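Uncharacterized protein orp (PDB 2WFB) probably binds a mixed molybdenum-copper sulphide cluster and is captured here in its apo, cluster-free form. Local coordinates at residues M4-T10 against G67-T73; K90-D94 against P113-N119. All coordinates share one frame; numbering follows the deposited sequence.

In the fold
From the N terminus the chain runs at once into strand 6-11, a central strand of the mixed sheet. It then passes through strands 29-34 and 40-44 and helix 55-66 before returning as strand 68-72, where contact 1 closes this long loop by parallel pairing. Helix 78-86 leads on to strand 90-92, one edge of the sheet within this chain. Contact 2 closes the second loop, which contains helix 100-108, by bringing segment 113-119 back against that strand. The two loops follow one another in series and neither encloses the other. Strand 68-72 joins them directly: Leu71 exchanges probable backbone hydrogen bonds with Lys90 and Gly92, linking the sheet's centre to the C-terminal tail.

Contact 1: M4-T10 against G67-T73; sequences MQRIAVT and GAGVLLT
Strands 6-10 and 68-72 run parallel, their axes 4.6 Å apart and 22° off alignment, with Ile7, Ala8 and Val9 paired to Val70, Leu71 and Leu72. Arg6 O takes a bond from Gly69 N in its carbonyl plane and a weaker one from Val70 N; Ala8 binds Val70 O through its N and Leu72 N through its O. Thr10 N meets Leu72 O almost head-on, at 3.0 Å.

On one face, Val70 CG1 lies beside Ile7 CG2, both side chains pointing the same way, and Val70 CG2 packs on Met4 SD at 4.0 Å. Leu72 CD2 touches Val9 CG2; its 3.4 Å approach to Ile7 CG2 is doubtful. On the other face, Ala8 CB lies 4.0 Å from Ala68 CB and 4.1 Å from Leu71 CD1. At the C-terminal end Thr73 OG1 donates to Thr10 OG1, itself bonded to Asp21 O, over 3.0 Å. At the other end, Gly67 O sits over one face of the Arg6 guanidinium.

This is the buried parallel pair at the middle of the mixed sheet, flanked by strand 29-34, with helix 100-108 on the Ile7, Val9 and Leu72 face and helix 55-66 on the Ala8 and Leu71 face, the layered build of an alpha/beta fold.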
ATOM      1  N   MET A   4     -10.598   7.960   0.999  1.00 29.06           N
ATOM      2  CA  MET A   4      -9.960   7.942  -0.319  1.00 27.18           C
ATOM      3  C   MET A   4      -8.619   8.714  -0.405  1.00 25.06           C
ATOM      4  O   MET A   4      -7.685   8.271  -1.088  1.00 25.31           O
ATOM      5  CB  MET A   4     -10.965   8.427  -1.375  1.00 28.15           C
ATOM      6  CG  MET A   4     -10.410   8.501  -2.762  1.00 28.29           C
ATOM      7  SD  MET A   4     -10.147   6.893  -3.495  1.00 31.65           S
ATOM      8  CE  MET A   4      -9.745   7.430  -5.166  1.00 26.57           C
ATOM      9  N   GLN A   5      -8.528   9.830   0.305  1.00 22.74           N
ATOM     10  CA  GLN A   5      -7.323  10.654   0.328  1.00 21.28           C
ATOM     11  C   GLN A   5      -6.254  10.199   1.317  1.00 20.77           C
ATOM     12  O   GLN A   5      -5.285  10.913   1.525  1.00 20.32           O
ATOM     13  CB  GLN A   5      -7.669  12.116   0.595  1.00 21.40           C
ATOM     14  CG  GLN A   5      -8.373  12.805  -0.559  1.00 20.59           C
ATOM     15  CD  GLN A   5      -8.776  14.239  -0.218  1.00 20.33           C
ATOM     16  OE1 GLN A   5      -9.504  14.472   0.749  1.00 18.68           O
ATOM     17  NE2 GLN A   5      -8.293  15.201  -1.006  1.00 18.55           N
ATOM     18  N   ARG A   6      -6.435   9.027   1.936  1.00 20.23           N
ATOM     19  CA  ARG A   6      -5.346   8.394   2.719  1.00 19.91           C
ATOM     20  C   ARG A   6      -4.726   7.315   1.865  1.00 18.35           C
ATOM     21  O   ARG A   6      -5.333   6.274   1.592  1.00 17.18           O
ATOM     22  CB  ARG A   6      -5.818   7.776   4.040  1.00 20.70           C
ATOM     23  CG  ARG A   6      -6.925   8.508   4.700  1.00 25.68           C
ATOM     24  CD  ARG A   6      -6.474   9.417   5.814  1.00 36.50           C
ATOM     25  NE  ARG A   6      -7.332   9.159   6.976  1.00 41.81           N
ATOM     26  CZ  ARG A   6      -7.001   8.344   7.968  1.00 44.88           C
ATOM     27  NH1 ARG A   6      -5.812   7.747   7.956  1.00 46.86           N
ATOM     28  NH2 ARG A   6      -7.848   8.137   8.967  1.00 45.66           N
ATOM     29  N   ILE A   7      -3.520   7.611   1.417  1.00 17.65           N
ATOM     30  CA  ILE A   7      -2.828   6.786   0.438  1.00 16.34           C
ATOM     31  C   ILE A   7      -1.748   5.990   1.175  1.00 15.53           C
ATOM     32  O   ILE A   7      -0.858   6.580   1.753  1.00 15.49           O
ATOM     33  CB  ILE A   7      -2.191   7.656  -0.655  1.00 16.17           C
ATOM     34  CG1 ILE A   7      -3.252   8.570  -1.301  1.00 16.77           C
ATOM     35  CG2 ILE A   7      -1.479   6.746  -1.663  1.00 15.52           C
ATOM     36  CD1 ILE A   7      -2.696   9.702  -2.171  1.00 19.79           C
ATOM     37  N   ALA A   8      -1.869   4.659   1.180  1.00 14.50           N
ATOM     38  CA  ALA A   8      -0.841   3.798   1.736  1.00 14.74           C
ATOM     39  C   ALA A   8       0.122   3.358   0.629  1.00 14.04           C
ATOM     40  O   ALA A   8      -0.287   3.015  -0.463  1.00 15.00           O
ATOM     41  CB  ALA A   8      -1.454   2.586   2.404  1.00 13.44           C
ATOM     42  N   VAL A   9       1.407   3.389   0.921  1.00 13.69           N
ATOM     43  CA  VAL A   9       2.396   2.970  -0.051  1.00 12.99           C
ATOM     44  C   VAL A   9       3.293   1.960   0.654  1.00 13.36           C
ATOM     45  O   VAL A   9       3.821   2.270   1.716  1.00 12.76           O
ATOM     46  CB  VAL A   9       3.245   4.151  -0.565  1.00 13.25           C
ATOM     47  CG1 VAL A   9       4.213   3.682  -1.672  1.00 13.80           C
ATOM     48  CG2 VAL A   9       2.375   5.288  -1.102  1.00  9.62           C
ATOM     49  N   THR A  10       3.460   0.766   0.067  1.00 12.76           N
ATOM     50  CA  THR A  10       4.391  -0.237   0.613  1.00 13.60           C
ATOM     51  C   THR A  10       5.814   0.306   0.653  1.00 14.39           C
ATOM     52  O   THR A  10       6.281   0.926  -0.297  1.00 13.95           O
ATOM     53  CB  THR A  10       4.350  -1.563  -0.147  1.00 13.44           C
ATOM     54  OG1 THR A  10       4.604  -1.325  -1.540  1.00 13.88           O
ATOM     55  CG2 THR A  10       2.980  -2.212   0.002  1.00 15.48           C
ATOM     56  N   GLY A  67      -7.444   3.223   8.074  1.00 23.29           N
ATOM     57  CA  GLY A  67      -8.394   3.978   7.256  1.00 22.06           C
ATOM     58  C   GLY A  67      -7.935   4.352   5.848  1.00 21.75           C
ATOM     59  O   GLY A  67      -8.454   5.298   5.253  1.00 21.72           O
ATOM     60  N   ALA A  68      -6.974   3.607   5.307  1.00 20.42           N
ATOM     61  CA  ALA A  68      -6.415   3.871   3.974  1.00 19.07           C
ATOM     62  C   ALA A  68      -7.444   3.605   2.895  1.00 17.74           C
ATOM     63  O   ALA A  68      -8.212   2.672   3.006  1.00 18.88           O
ATOM     64  CB  ALA A  68      -5.167   2.989   3.736  1.00 19.63           C
ATOM     65  N   GLY A  69      -7.472   4.411   1.840  1.00 16.65           N
ATOM     66  CA  GLY A  69      -8.406   4.140   0.746  1.00 15.82           C
ATOM     67  C   GLY A  69      -7.754   3.704  -0.555  1.00 14.75           C
ATOM     68  O   GLY A  69      -8.424   3.200  -1.475  1.00 13.70           O
ATOM     69  N   VAL A  70      -6.439   3.907  -0.629  1.00 14.50           N
ATOM     70  CA  VAL A  70      -5.638   3.571  -1.811  1.00 12.64           C
ATOM     71  C   VAL A  70      -4.393   2.867  -1.295  1.00 13.64           C
ATOM     72  O   VAL A  70      -3.846   3.256  -0.262  1.00 12.89           O
ATOM     73  CB  VAL A  70      -5.174   4.839  -2.553  1.00 13.93           C
ATOM     74  CG1 VAL A  70      -4.271   4.488  -3.792  1.00 10.13           C
ATOM     75  CG2 VAL A  70      -6.367   5.676  -3.004  1.00 12.27           C
ATOM     76  N   LEU A  71      -3.960   1.835  -2.007  1.00 13.01           N
ATOM     77  CA  LEU A  71      -2.684   1.195  -1.718  1.00 14.07           C
ATOM     78  C   LEU A  71      -1.834   1.194  -2.990  1.00 13.51           C
ATOM     79  O   LEU A  71      -2.269   0.706  -4.041  1.00 14.44           O
ATOM     80  CB  LEU A  71      -2.895  -0.240  -1.241  1.00 14.13           C
ATOM     81  CG  LEU A  71      -1.567  -1.012  -1.217  1.00 16.60           C
ATOM     82  CD1 LEU A  71      -0.807  -0.720   0.074  1.00 14.52           C
ATOM     83  CD2 LEU A  71      -1.760  -2.469  -1.496  1.00 18.66           C
ATOM     84  N   LEU A  72      -0.633   1.722  -2.877  1.00 12.49           N
ATOM     85  CA  LEU A  72       0.311   1.731  -3.978  1.00 13.34           C
ATOM     86  C   LEU A  72       1.465   0.760  -3.681  1.00 13.70           C
ATOM     87  O   LEU A  72       2.054   0.814  -2.606  1.00 14.33           O
ATOM     88  CB  LEU A  72       0.849   3.129  -4.159  1.00 12.97           C
ATOM     89  CG  LEU A  72       0.105   4.194  -5.023  1.00 16.41           C
ATOM     90  CD1 LEU A  72      -1.280   3.867  -5.589  1.00 14.68           C
ATOM     91  CD2 LEU A  72       0.225   5.590  -4.418  1.00 16.06           C
ATOM     92  N   THR A  73       1.791  -0.107  -4.640  1.00 14.11           N
ATOM     93  CA  THR A  73       2.742  -1.199  -4.418  1.00 14.81           C
ATOM     94  C   THR A  73       3.346  -1.725  -5.734  1.00 15.11           C
ATOM     95  O   THR A  73       3.126  -1.146  -6.811  1.00 13.24           O
ATOM     96  CB  THR A  73       2.093  -2.391  -3.571  1.00 16.01           C
ATOM     97  OG1 THR A  73       3.130  -3.319  -3.184  1.00 18.30           O
ATOM     98  CG2 THR A  73       0.971  -3.157  -4.340  1.00 15.06           C
TER

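Contact 2: K90-D94 against P113-N119; sequences KVGQD and PMAAGPN
Val91 O accepts a nearly straight bond from Ala115 N, 2.7 Å long with 174° at the hydrogen, and the CA of Met114 lies close to the same oxygen. Two waters extend this backbone attachment. One takes the N-H of Val91 and donates to Ala115 O; the other takes that of Gln93 and donates to Pro113 O, so direct and water-borne bonds together tie the tail to the strand.

Beyond the strand, the side chain of Gln93 makes the largest single contribution. Its chain is extended past CG (chi2 163°), which delivers the amide to Gly117, where NE2 donates to Gly117 O at 3.1 Å. That acceptor lies close to the plane of the Gln93 amide, and the faces of the amide are occupied differently. Ala115 CB sits over one, 3.4 Å from Gln93 CD. Against the opposite face the Asn119 amide is stacked, its plane only 5° from that of Gln93 and its C=O pointing the other way, an arrangement in which the two dipoles should attract. Asn119 is itself fixed from outside, with OD1 bonded to Val76 N and ND2 to Gly74 O; a further bond from ND2 to Asp94 OD1 is weak. Anchored in this way, the Asn119 amide probably helps to hold that of Gln93 flat.

At the far end, Met114 bends back along the strand, placing SD 3.6 Å from Lys90 CB and CE against Gly92 CA, though this is one of two conformers.

Phe81 of helix 78-86 packs on Val91, Gln93 and Ala115. The whole is a C-terminal tail fastened across strand 90-92, an edge strand of the mixed sheet, held by backbone, water and side-chain amide bonds without forming a regular further strand.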
ATOM      1  N   LYS A  90      -8.548   0.875  -3.122  1.00 17.79           N
ATOM      2  CA  LYS A  90      -8.115   0.856  -4.526  1.00 18.98           C
ATOM      3  C   LYS A  90      -6.618   0.566  -4.618  1.00 17.77           C
ATOM      4  O   LYS A  90      -5.840   1.069  -3.822  1.00 17.62           O
ATOM      5  CB  LYS A  90      -8.405   2.194  -5.223  1.00 19.23           C
ATOM      6  CG  LYS A  90      -9.819   2.364  -5.710  1.00 25.51           C
ATOM      7  CD  LYS A  90     -10.726   2.926  -4.606  1.00 32.78           C
ATOM      8  CE  LYS A  90     -12.221   2.932  -5.015  1.00 36.73           C
ATOM      9  NZ  LYS A  90     -13.070   2.260  -3.944  1.00 39.02           N
ATOM     10  N   VAL A  91      -6.234  -0.249  -5.592  1.00 16.81           N
ATOM     11  CA  VAL A  91      -4.872  -0.750  -5.685  1.00 16.46           C
ATOM     12  C   VAL A  91      -4.192  -0.238  -6.937  1.00 16.24           C
ATOM     13  O   VAL A  91      -4.762  -0.311  -8.025  1.00 16.64           O
ATOM     14  CB  VAL A  91      -4.837  -2.294  -5.666  1.00 16.55           C
ATOM     15  CG1 VAL A  91      -3.404  -2.806  -5.831  1.00 15.94           C
ATOM     16  CG2 VAL A  91      -5.455  -2.813  -4.343  1.00 16.50           C
ATOM     17  N   GLY A  92      -2.999   0.323  -6.763  1.00 16.22           N
ATOM     18  CA  GLY A  92      -2.120   0.714  -7.873  1.00 16.32           C
ATOM     19  C   GLY A  92      -0.961  -0.260  -7.848  1.00 16.50           C
ATOM     20  O   GLY A  92      -0.424  -0.555  -6.792  1.00 17.50           O
ATOM     21  N   GLN A  93      -0.597  -0.792  -8.998  1.00 16.93           N
ATOM     22  CA  GLN A  93       0.459  -1.815  -9.081  1.00 17.32           C
ATOM     23  C   GLN A  93       1.650  -1.312  -9.881  1.00 17.42           C
ATOM     24  O   GLN A  93       1.576  -0.222 -10.453  1.00 16.94           O
ATOM     25  CB  GLN A  93      -0.093  -3.108  -9.696  1.00 17.54           C
ATOM     26  CG  GLN A  93      -0.872  -3.926  -8.691  1.00 18.97           C
ATOM     27  CD  GLN A  93      -1.766  -4.966  -9.324  1.00 20.86           C
ATOM     28  OE1 GLN A  93      -1.856  -5.071 -10.541  1.00 25.23           O
ATOM     29  NE2 GLN A  93      -2.446  -5.727  -8.498  1.00 22.05           N
ATOM     30  N   ASP A  94       2.741  -2.090  -9.881  1.00 17.34           N
ATOM     31  CA  ASP A  94       3.904  -1.893 -10.779  1.00 17.99           C
ATOM     32  C   ASP A  94       4.672  -0.621 -10.484  1.00 17.72           C
ATOM     33  O   ASP A  94       5.239  -0.002 -11.396  1.00 18.12           O
ATOM     34  CB  ASP A  94       3.490  -1.925 -12.267  1.00 19.14           C
ATOM     35  CG  ASP A  94       2.700  -3.192 -12.647  1.00 22.81           C
ATOM     36  OD1 ASP A  94       3.174  -4.320 -12.372  1.00 26.64           O
ATOM     37  OD2 ASP A  94       1.589  -3.054 -13.229  1.00 25.82           O
ATOM     38  N   PRO A 113      -3.048   3.579 -13.194  1.00 21.68           N
ATOM     39  CA  PRO A 113      -4.302   2.851 -13.401  1.00 22.81           C
ATOM     40  C   PRO A 113      -4.660   2.032 -12.172  1.00 23.70           C
ATOM     41  O   PRO A 113      -3.771   1.409 -11.581  1.00 23.48           O
ATOM     42  CB  PRO A 113      -3.959   1.908 -14.540  1.00 23.08           C
ATOM     43  CG  PRO A 113      -2.776   2.534 -15.214  1.00 23.48           C
ATOM     44  CD  PRO A 113      -1.997   3.134 -14.116  1.00 22.19           C
ATOM     45  N   MET A 114      -5.918   2.051 -11.736  1.00 24.94           N
ATOM     46  CA  MET A 114      -6.279   1.193 -10.625  0.60 25.47           C
ATOM     47  C   MET A 114      -6.340  -0.242 -11.156  1.00 25.46           C
ATOM     48  O   MET A 114      -6.829  -0.486 -12.257  1.00 26.27           O
ATOM     49  CB  MET A 114      -7.551   1.675  -9.909  0.60 26.15           C
ATOM     50  CG  MET A 114      -7.381   3.050  -9.166  0.60 27.00           C
ATOM     51  SD  MET A 114      -6.099   3.172  -7.868  0.60 30.94           S
ATOM     52  CE  MET A 114      -4.632   3.635  -8.774  0.60 27.49           C
ATOM     53  N   ALA A 115      -5.750  -1.174 -10.408  1.00 24.80           N
ATOM     54  CA  ALA A 115      -5.665  -2.569 -10.860  1.00 24.07           C
ATOM     55  C   ALA A 115      -6.997  -3.270 -10.727  1.00 24.05           C
ATOM     56  O   ALA A 115      -7.752  -2.997  -9.787  1.00 24.02           O
ATOM     57  CB  ALA A 115      -4.610  -3.314 -10.082  1.00 23.81           C
ATOM     58  N   ALA A 116      -7.271  -4.171 -11.667  1.00 23.69           N
ATOM     59  CA  ALA A 116      -8.511  -4.938 -11.694  1.00 24.10           C
ATOM     60  C   ALA A 116      -8.332  -6.295 -11.042  1.00 23.93           C
ATOM     61  O   ALA A 116      -9.307  -6.913 -10.626  1.00 24.53           O
ATOM     62  CB  ALA A 116      -9.018  -5.094 -13.126  1.00 24.21           C
ATOM     63  N   GLY A 117      -7.083  -6.758 -10.932  1.00 23.32           N
ATOM     64  CA  GLY A 117      -6.821  -8.050 -10.308  1.00 22.06           C
ATOM     65  C   GLY A 117      -5.400  -8.163  -9.832  1.00 21.33           C
ATOM     66  O   GLY A 117      -4.611  -7.247 -10.042  1.00 22.45           O
ATOM     67  N   PRO A 118      -5.059  -9.275  -9.166  1.00 20.99           N
ATOM     68  CA  PRO A 118      -3.685  -9.456  -8.696  1.00 20.89           C
ATOM     69  C   PRO A 118      -2.717  -9.544  -9.872  1.00 21.45           C
ATOM     70  O   PRO A 118      -3.115  -9.918 -10.974  1.00 21.98           O
ATOM     71  CB  PRO A 118      -3.725 -10.807  -7.990  1.00 20.16           C
ATOM     72  CG  PRO A 118      -4.908 -11.495  -8.514  1.00 20.41           C
ATOM     73  CD  PRO A 118      -5.901 -10.455  -8.910  1.00 20.90           C
ATOM     74  N   ASN A 119      -1.461  -9.191  -9.661  1.00 21.79           N
ATOM     75  CA  ASN A 119      -0.478  -9.359 -10.725  1.00 22.38           C
ATOM     76  C   ASN A 119       0.606 -10.362 -10.349  1.00 23.22           C
ATOM     77  O   ASN A 119       1.688 -10.324 -10.898  1.00 23.89           O
ATOM     78  CB  ASN A 119       0.148  -8.022 -11.120  1.00 21.41           C
ATOM     79  CG  ASN A 119       0.877  -7.350  -9.956  1.00 20.82           C
ATOM     80  OD1 ASN A 119       0.688  -7.719  -8.797  1.00 17.92           O
ATOM     81  ND2 ASN A 119       1.695  -6.369 -10.264  1.00 14.83           N
TER
HETATM   82  O   HOH W   1      -8.312  -1.673  -7.534  1.00 26.76           O
HETATM   83  O   HOH W   2      -1.912  -0.422 -11.339  1.00 22.17           O